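Local coordinates for protein FucU (Bifidobacterium longum subsp. infantis, PDB 3MVK) that probably interconverts sugar forms, turning beta-D-ribopyranose into beta-D-ribofuranose and alpha-L-fucose into beta-L-fucose, as a mutarotase and pyranase of the RbsD/FucU family, at residues Q25-D30 / K120-V125; F113-Q118 / N136-K141. All blocks are in the same frame, centred on the assembly; numbering follows the deposited sequence.

Interaction 1: residues Q25-D30 / K120-V125; sequences QLVIAD and KNAYCV
Val-27 is the central bump of this contact, packed between Ala-122 and Val-125, and Val-125 in turn fits against Ala-29. The gamma carbons of Val-27 split the work of the branched side chain: with CG1 anti to the backbone N (chi1 179°), CG2 lies beside that N and points back along the strand, where it meets Ala-122 CB at 3.6 Å, methyl directly against methyl. Val-125, across from Val-27 in a parallel bridge that sets the register, has the same first torsion. Its CG2 comes to 4.3 Å from Val-27 CB, while its CG1 turns forward to meet Ala-29 CB at 3.9 Å. The two valines thus pack side by side, each also against an alanine of the partner segment.

On the other face Leu-26 and Cys-124 touch at their bases, CB to CB 4.3 Å. The contact goes no further out because Leu-26 holds CG in the crowded position between N and the carbonyl carbon (chi1 63°) and its branched end leads off towards Leu-17, Met-20 and Phe-63. Cys-124 is met instead by Leu-13 and Val-16 of helix 11-19.

Two backbone bonds set this spacing. Tyr-123 N gives its hydrogen to Gln-25 O at 2.9 Å, and Val-27 N gives its own to Cys-124 O, also at 2.9 Å and the straighter of the two (157°). Cys-124 O receives a second, weaker approach from Leu-26 CA at 3.2 Å. The Tyr-123 ring leaves the interface, and its hydroxyl bonds Glu-19.

Strands 25-29 and 124-128 here form a parallel pair in the interior of the mixed sheet, flanked by helices as in the alpha/beta fold of the RbsD/FucU family.

Interaction 2: residues F113-Q118 / N136-K141; sequences FAFYEQ and NLILQK
The tip of Phe-115 meets the tip of Ile-138, with ring atom CZ 3.5 Å from Ile-138 CG1. The end methyl of the isoleucine then passes over one face of the ring: CD1 lies 4.0 Å from the centroid of the Phe-115 ring and 20° off its normal, a CH-pi contact displaced towards the rim. Asn-136 approaches the same end of the ring obliquely, its CB 3.5 Å from Phe-115 CZ, so an apolar methylene rather than the amide does the touching. Gln-118, one helical turn after Phe-115, crosses Ile-138 at about a right angle and lays its CG 3.8 Å from Ile-138 CD1, which therefore fits between ring and glutamine.

This is helix-on-sheet packing of an alpha/beta layer: helix 112-119 lies over strand 137-140, with segment axes 10.4 Å apart at closest and inclined by 43°. Phe-115 bridges that distance because its CG is anti to the backbone N (chi1 -171°), which sends the ring from the helix toward the strand. An alanine here would probably leave Ile-138 CD1 and Asn-136 CB facing a gap, with the helix held less firmly on the strand.

Further out, Phe-33 and Met-76 also touch both Phe-115 and Asn-136. Asn-136 OD1 bonds a glycerol probably left from crystallisation. The amide of Gln-118 is fixed through NE2 by Gln-25 OE1; Gln-25 NE2 in turn bonds Gln-140 OE1, and Gln-140 NE2 reaches Asp-66. At the start of the helix, the carboxylate of Glu-111 accepts bonds from the backbone N of Phe-113 and of Ala-114.

Overall arrangement
Both contacts are buried, yet they build the domain in different directions. Interaction 1 works within the sheet, joining neighbouring parallel strands through backbone hydrogen bonds with small aliphatic groups interleaved alongside. Interaction 2 works between layers: no hydrogen bond crosses it, and an aromatic ring meeting an isoleucine carries most of the contact. They share the sheet, since strand 25-29 has strand 124-128 on one flank and antiparallel strand 137-140 on the other, where Ile-28 N lies 2.7 Å from Leu-137 O, probably hydrogen-bonded. The chain also connects them, for helix 112-119 is followed, after a short loop, by strand 124-128. Partly exposed Gln-25 and Gln-118 also join them, probably by a side-chain hydrogen bond.

Interaction 1: residues Q25-D30 / K120-V125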
# COMPACT_ATOMS: atom_id res chain seq x y z
N GLN G 25 20.66 7.04 -15.96
CA GLN G 25 20.14 8.02 -16.92
C GLN G 25 18.85 8.68 -16.43
O GLN G 25 18.03 8.08 -15.73
CB GLN G 25 19.86 7.36 -18.27
CG GLN G 25 21.14 6.90 -18.95
CD GLN G 25 20.89 6.20 -20.26
OE1 GLN G 25 19.75 5.96 -20.65
NE2 GLN G 25 21.97 5.83 -20.95
N LEU G 26 18.68 9.95 -16.81
CA LEU G 26 17.39 10.58 -16.65
C LEU G 26 16.98 11.17 -17.99
O LEU G 26 17.83 11.41 -18.87
CB LEU G 26 17.42 11.64 -15.54
CG LEU G 26 18.34 12.86 -15.73
CD1 LEU G 26 17.78 13.85 -16.77
CD2 LEU G 26 18.56 13.58 -14.41
N VAL G 27 15.69 11.42 -18.15
CA VAL G 27 15.19 11.99 -19.38
C VAL G 27 14.57 13.35 -19.07
O VAL G 27 13.72 13.46 -18.18
CB VAL G 27 14.08 11.11 -19.98
CG1 VAL G 27 13.53 11.74 -21.28
CG2 VAL G 27 14.58 9.69 -20.28
N ILE G 28 15.00 14.38 -19.79
CA ILE G 28 14.25 15.64 -19.80
C ILE G 28 13.26 15.50 -20.94
O ILE G 28 13.67 15.47 -22.11
CB ILE G 28 15.18 16.87 -20.02
CG1 ILE G 28 16.27 16.90 -18.94
CG2 ILE G 28 14.34 18.17 -20.04
CD1 ILE G 28 17.30 17.97 -19.13
N ALA G 29 11.98 15.39 -20.60
CA ALA G 29 10.93 15.10 -21.58
C ALA G 29 10.31 16.42 -22.00
O ALA G 29 9.94 17.24 -21.15
CB ALA G 29 9.87 14.18 -20.95
N ASP G 30 10.19 16.63 -23.31
CA ASP G 30 9.48 17.82 -23.79
C ASP G 30 7.96 17.69 -23.55
O ASP G 30 7.47 16.65 -23.09
CB ASP G 30 9.87 18.15 -25.26
CG ASP G 30 9.35 17.14 -26.30
OD1 ASP G 30 8.31 16.46 -26.09
OD2 ASP G 30 9.99 17.07 -27.38
N LYS G 120 12.62 4.22 -21.56
CA LYS G 120 11.94 3.32 -20.63
C LYS G 120 12.89 2.74 -19.58
O LYS G 120 12.45 2.17 -18.57
CB LYS G 120 11.28 2.19 -21.40
CG LYS G 120 9.99 2.57 -22.09
CD LYS G 120 9.48 1.39 -22.93
CE LYS G 120 8.41 1.85 -23.90
NZ LYS G 120 7.99 0.68 -24.74
N ASN G 121 14.18 2.85 -19.84
CA ASN G 121 15.20 2.35 -18.93
C ASN G 121 15.73 3.42 -17.97
O ASN G 121 16.59 3.15 -17.11
CB ASN G 121 16.34 1.70 -19.71
CG ASN G 121 15.91 0.42 -20.42
OD1 ASN G 121 14.99 -0.29 -19.98
ND2 ASN G 121 16.59 0.10 -21.52
N ALA G 122 15.21 4.64 -18.09
CA ALA G 122 15.71 5.75 -17.29
C ALA G 122 15.31 5.59 -15.82
O ALA G 122 14.26 5.03 -15.52
CB ALA G 122 15.21 7.08 -17.83
N TYR G 123 16.14 6.10 -14.93
CA TYR G 123 15.83 6.11 -13.50
C TYR G 123 14.72 7.13 -13.21
O TYR G 123 13.87 6.90 -12.35
CB TYR G 123 17.08 6.43 -12.70
CG TYR G 123 16.86 6.33 -11.20
CD1 TYR G 123 16.65 5.10 -10.59
CD2 TYR G 123 16.85 7.48 -10.42
CE1 TYR G 123 16.44 5.02 -9.20
CE2 TYR G 123 16.65 7.42 -9.02
CZ TYR G 123 16.45 6.18 -8.44
OH TYR G 123 16.23 6.07 -7.09
N CYS G 124 14.75 8.25 -13.93
CA CYS G 124 13.81 9.32 -13.69
C CYS G 124 13.46 10.00 -15.02
O CYS G 124 14.34 10.20 -15.86
CB CYS G 124 14.47 10.33 -12.77
SG CYS G 124 13.59 11.90 -12.52
N VAL G 125 12.19 10.33 -15.20
CA VAL G 125 11.73 11.13 -16.36
C VAL G 125 11.19 12.43 -15.78
O VAL G 125 10.33 12.43 -14.90
CB VAL G 125 10.61 10.39 -17.15
CG1 VAL G 125 10.11 11.25 -18.32
CG2 VAL G 125 11.12 9.05 -17.66

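Interaction 2: residues F113-Q118 / N136-K141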
# COMPACT_ATOMS: atom_id res chain seq x y z
N PHE G 113 11.61 5.69 -32.17
CA PHE G 113 11.14 4.54 -31.40
C PHE G 113 12.25 3.90 -30.57
O PHE G 113 12.00 3.47 -29.44
CB PHE G 113 10.36 3.58 -32.31
CG PHE G 113 9.05 4.15 -32.73
CD1 PHE G 113 7.93 4.04 -31.91
CD2 PHE G 113 8.95 4.89 -33.91
CE1 PHE G 113 6.71 4.61 -32.28
CE2 PHE G 113 7.74 5.48 -34.27
CZ PHE G 113 6.62 5.33 -33.45
N ALA G 114 13.47 3.94 -31.07
CA ALA G 114 14.65 3.54 -30.29
C ALA G 114 14.84 4.47 -29.08
O ALA G 114 15.24 4.04 -27.99
CB ALA G 114 15.89 3.54 -31.17
N PHE G 115 14.58 5.75 -29.29
CA PHE G 115 14.64 6.72 -28.19
C PHE G 115 13.64 6.34 -27.10
O PHE G 115 13.99 6.32 -25.92
CB PHE G 115 14.38 8.15 -28.69
CG PHE G 115 14.63 9.20 -27.66
CD1 PHE G 115 15.83 9.92 -27.66
CD2 PHE G 115 13.67 9.48 -26.69
CE1 PHE G 115 16.07 10.91 -26.68
CE2 PHE G 115 13.90 10.46 -25.73
CZ PHE G 115 15.10 11.17 -25.71
N TYR G 116 12.40 6.01 -27.49
CA TYR G 116 11.41 5.62 -26.48
C TYR G 116 11.88 4.40 -25.70
O TYR G 116 11.72 4.35 -24.48
CB TYR G 116 10.06 5.32 -27.11
CG TYR G 116 9.31 6.51 -27.65
CD1 TYR G 116 9.17 7.69 -26.91
CD2 TYR G 116 8.68 6.44 -28.89
CE1 TYR G 116 8.44 8.76 -27.41
CE2 TYR G 116 7.95 7.50 -29.39
CZ TYR G 116 7.84 8.66 -28.65
OH TYR G 116 7.11 9.71 -29.16
N GLU G 117 12.47 3.43 -26.41
CA GLU G 117 12.94 2.19 -25.77
C GLU G 117 14.03 2.46 -24.76
O GLU G 117 14.00 1.91 -23.65
CB GLU G 117 13.40 1.15 -26.83
CG GLU G 117 12.24 0.55 -27.61
CD GLU G 117 11.13 0.07 -26.69
OE1 GLU G 117 11.38 -0.85 -25.88
OE2 GLU G 117 10.02 0.63 -26.74
N GLN G 118 14.95 3.35 -25.11
CA GLN G 118 16.02 3.72 -24.17
C GLN G 118 15.46 4.49 -22.97
O GLN G 118 15.92 4.29 -21.84
CB GLN G 118 17.11 4.53 -24.86
CG GLN G 118 18.36 4.82 -23.99
CD GLN G 118 18.98 3.56 -23.38
OE1 GLN G 118 19.00 2.50 -24.02
NE2 GLN G 118 19.52 3.68 -22.17
N ASN G 136 13.44 16.48 -26.31
CA ASN G 136 13.78 15.43 -25.32
C ASN G 136 15.26 15.27 -25.19
O ASN G 136 15.97 15.38 -26.19
CB ASN G 136 13.18 14.10 -25.75
CG ASN G 136 11.72 14.23 -26.07
OD1 ASN G 136 11.29 13.98 -27.21
ND2 ASN G 136 10.97 14.62 -25.11
N LEU G 137 15.75 15.02 -23.99
CA LEU G 137 17.18 14.83 -23.81
C LEU G 137 17.43 13.82 -22.72
O LEU G 137 16.98 14.00 -21.59
CB LEU G 137 17.86 16.17 -23.50
CG LEU G 137 19.39 16.25 -23.52
CD1 LEU G 137 19.95 16.12 -24.94
CD2 LEU G 137 19.86 17.55 -22.88
N ILE G 138 18.13 12.74 -23.09
CA ILE G 138 18.61 11.74 -22.10
C ILE G 138 19.99 12.15 -21.61
O ILE G 138 20.85 12.47 -22.43
CB ILE G 138 18.67 10.31 -22.67
CG1 ILE G 138 17.35 9.95 -23.39
CG2 ILE G 138 18.99 9.29 -21.54
CD1 ILE G 138 17.29 8.51 -24.01
N LEU G 139 20.20 12.15 -20.29
CA LEU G 139 21.50 12.49 -19.70
C LEU G 139 22.00 11.30 -18.90
O LEU G 139 21.22 10.70 -18.16
CB LEU G 139 21.36 13.67 -18.74
CG LEU G 139 20.91 15.01 -19.34
CD1 LEU G 139 20.92 16.04 -18.23
CD2 LEU G 139 21.88 15.41 -20.45
N GLN G 140 23.28 10.96 -19.07
CA GLN G 140 23.88 9.86 -18.31
C GLN G 140 24.87 10.40 -17.29
O GLN G 140 25.76 11.19 -17.62
CB GLN G 140 24.62 8.89 -19.25
CG GLN G 140 25.15 7.66 -18.53
CD GLN G 140 25.55 6.58 -19.50
OE1 GLN G 140 24.72 6.08 -20.27
NE2 GLN G 140 26.83 6.21 -19.48
N LYS G 141 24.75 9.94 -16.05
CA LYS G 141 25.54 10.51 -14.97
C LYS G 141 26.96 9.96 -14.93
O LYS G 141 27.18 8.77 -15.12
CB LYS G 141 24.87 10.28 -13.61
CG LYS G 141 25.53 11.07 -12.47
CD LYS G 141 24.70 10.91 -11.18
CE LYS G 141 25.28 11.74 -10.06
NZ LYS G 141 24.55 11.63 -8.75